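Local coordinates for TTHB210-like domain-containing protein (Thermus thermophilus, PDB 3VG8) that is of unknown function but is controlled by the sigma-E/anti-sigma-E regulatory system and assembles into a homodecamer, at the interface of chains A and B. Coordinates in Å, arbitrary orientation; residue numbers count along the deposited sequence, not the author numbering. Chains: chain A/B, Hypothetical Protein TTHB210.

The interface of chains A and B. Residues chain A 47, 76, 79, 97, 99; chain B 47, 76, 79, 97, 99.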
loop_
_atom_site.group_PDB
_atom_site.type_symbol
_atom_site.label_atom_id
_atom_site.label_comp_id
_atom_site.label_asym_id
_atom_site.label_seq_id
_atom_site.Cartn_x
_atom_site.Cartn_y
_atom_site.Cartn_z
ATOM N N PHE A 47 9.506 11.349 -33.538
ATOM C CA PHE A 47 8.420 10.456 -33.148
ATOM C C PHE A 47 7.871 9.949 -34.478
ATOM O O PHE A 47 7.481 10.747 -35.334
ATOM C CB PHE A 47 7.330 11.213 -32.369
ATOM C CG PHE A 47 7.784 11.717 -31.015
ATOM C CD1 PHE A 47 7.570 10.963 -29.866
ATOM C CD2 PHE A 47 8.456 12.919 -30.896
ATOM C CE1 PHE A 47 8.016 11.399 -28.621
ATOM C CE2 PHE A 47 8.911 13.363 -29.649
ATOM C CZ PHE A 47 8.687 12.597 -28.511
ATOM N N ILE A 76 14.762 24.132 -28.513
ATOM C CA ILE A 76 14.199 23.581 -29.734
ATOM C C ILE A 76 14.172 24.676 -30.790
ATOM O O ILE A 76 13.502 25.688 -30.621
ATOM C CB ILE A 76 12.768 23.079 -29.498
ATOM C CG1 ILE A 76 12.778 22.002 -28.424
ATOM C CG2 ILE A 76 12.188 22.523 -30.787
ATOM C CD1 ILE A 76 11.405 21.471 -28.077
ATOM N N VAL A 79 10.123 22.764 -35.476
ATOM C CA VAL A 79 9.437 21.477 -35.509
ATOM C C VAL A 79 9.145 21.068 -36.958
ATOM O O VAL A 79 8.875 21.923 -37.802
ATOM C CB VAL A 79 8.078 21.546 -34.718
ATOM C CG1 VAL A 79 7.148 20.427 -35.152
ATOM C CG2 VAL A 79 8.330 21.427 -33.236
ATOM N N ILE A 97 7.243 13.316 -36.524
ATOM C CA ILE A 97 7.072 14.551 -35.780
ATOM C C ILE A 97 8.474 14.806 -35.218
ATOM O O ILE A 97 8.956 14.075 -34.353
ATOM C CB ILE A 97 6.069 14.383 -34.614
ATOM C CG1 ILE A 97 4.736 13.850 -35.131
ATOM C CG2 ILE A 97 5.850 15.739 -33.935
ATOM C CD1 ILE A 97 4.053 14.761 -36.115
ATOM N N LEU A 99 11.528 17.247 -33.454
ATOM C CA LEU A 99 11.897 18.396 -32.649
ATOM C C LEU A 99 13.372 18.590 -33.052
ATOM O O LEU A 99 14.241 17.827 -32.625
ATOM C CB LEU A 99 11.766 18.063 -31.152
ATOM C CG LEU A 99 10.555 17.267 -30.628
ATOM C CD1 LEU A 99 10.608 17.212 -29.089
ATOM C CD2 LEU A 99 9.264 17.910 -31.065
ATOM N N PHE B 47 0.942 22.685 -31.273
ATOM C CA PHE B 47 0.845 22.849 -32.713
ATOM C C PHE B 47 -0.444 22.183 -33.136
ATOM O O PHE B 47 -0.787 21.103 -32.643
ATOM C CB PHE B 47 2.012 22.170 -33.440
ATOM C CG PHE B 47 3.346 22.787 -33.159
ATOM C CD1 PHE B 47 4.095 22.389 -32.077
ATOM C CD2 PHE B 47 3.844 23.795 -33.985
ATOM C CE1 PHE B 47 5.337 22.987 -31.810
ATOM C CE2 PHE B 47 5.064 24.392 -33.733
ATOM C CZ PHE B 47 5.816 23.990 -32.642
ATOM N N ILE B 76 12.107 20.193 -22.464
ATOM C CA ILE B 76 10.857 19.508 -22.694
ATOM C C ILE B 76 10.775 18.215 -21.878
ATOM O O ILE B 76 11.752 17.476 -21.767
ATOM C CB ILE B 76 10.684 19.264 -24.201
ATOM C CG1 ILE B 76 9.374 18.537 -24.468
ATOM C CG2 ILE B 76 11.887 18.528 -24.736
ATOM C CD1 ILE B 76 9.113 18.310 -25.927
ATOM N N VAL B 79 5.698 14.657 -24.731
ATOM C CA VAL B 79 4.902 15.068 -25.856
ATOM C C VAL B 79 3.512 14.434 -25.779
ATOM O O VAL B 79 3.361 13.329 -25.278
ATOM C CB VAL B 79 5.582 14.625 -27.191
ATOM C CG1 VAL B 79 4.601 14.767 -28.346
ATOM C CG2 VAL B 79 6.803 15.454 -27.451
ATOM N N ILE B 97 -0.484 18.711 -31.280
ATOM C CA ILE B 97 0.858 18.177 -31.024
ATOM C C ILE B 97 1.400 19.090 -29.947
ATOM O O ILE B 97 1.686 20.270 -30.203
ATOM C CB ILE B 97 1.758 18.278 -32.272
ATOM C CG1 ILE B 97 1.048 17.679 -33.487
ATOM C CG2 ILE B 97 3.074 17.556 -32.020
ATOM C CD1 ILE B 97 0.713 16.215 -33.340
ATOM N N LEU B 99 4.185 20.046 -26.886
ATOM C CA LEU B 99 5.522 19.905 -26.304
ATOM C C LEU B 99 5.290 20.418 -24.879
ATOM O O LEU B 99 5.082 21.603 -24.669
ATOM C CB LEU B 99 6.531 20.786 -27.040
ATOM C CG LEU B 99 6.499 20.729 -28.581
ATOM C CD1 LEU B 99 7.744 21.411 -29.176
ATOM C CD2 LEU B 99 6.442 19.289 -29.029
#
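A:Leu99 and B:Leu99 meet near the two-fold axis that relates two subunits of the TTHB210-like family, where the strands 94-100 of both chains turn an apolar face to each other; this two-fold interface may be one of those that build the homodecamer. The leucine side chains run antiparallel, side by side, CD2 to CD2 at 3.7 Å. The forked end of leucine suits this place, because the second methyl remains for another neighbour: A:Leu99 CD1 reaches tip to tip toward B:Ile76 CD1, 3.7 Å away. The twin contact is turned differently, with A:Ile76 crossing B:Leu99 at a slant. The difference goes with unlike rotamers: CG1 of A:Ile76 is anti to the carbonyl carbon (chi1 -60°), whereas that of B:Ile76 is anti to the backbone N (chi1 180°), yet both long arms bring CD1 to a leucine. Further along the same strands A:Ile97 and B:Ile97 cross at an angle about the axis and touch through their short branches, CG2 to CG2 at 3.8 Å; beta-branching suits a strand and offers a methyl close to the backbone. On the flanks, each phenylalanine extends its ring far enough to meet the opposite valine: A:Phe47 brings CZ to 3.6 Å from B:Val79 CG2, with CE2 also against that methyl, and B:Phe47 CZ meets A:Val79 CG2 likewise. Each methyl of compact, branched valine is raised above the plane of the opposite ring, set outward past the rim at CZ and the neighbouring CE carbon rather than over the ring centre.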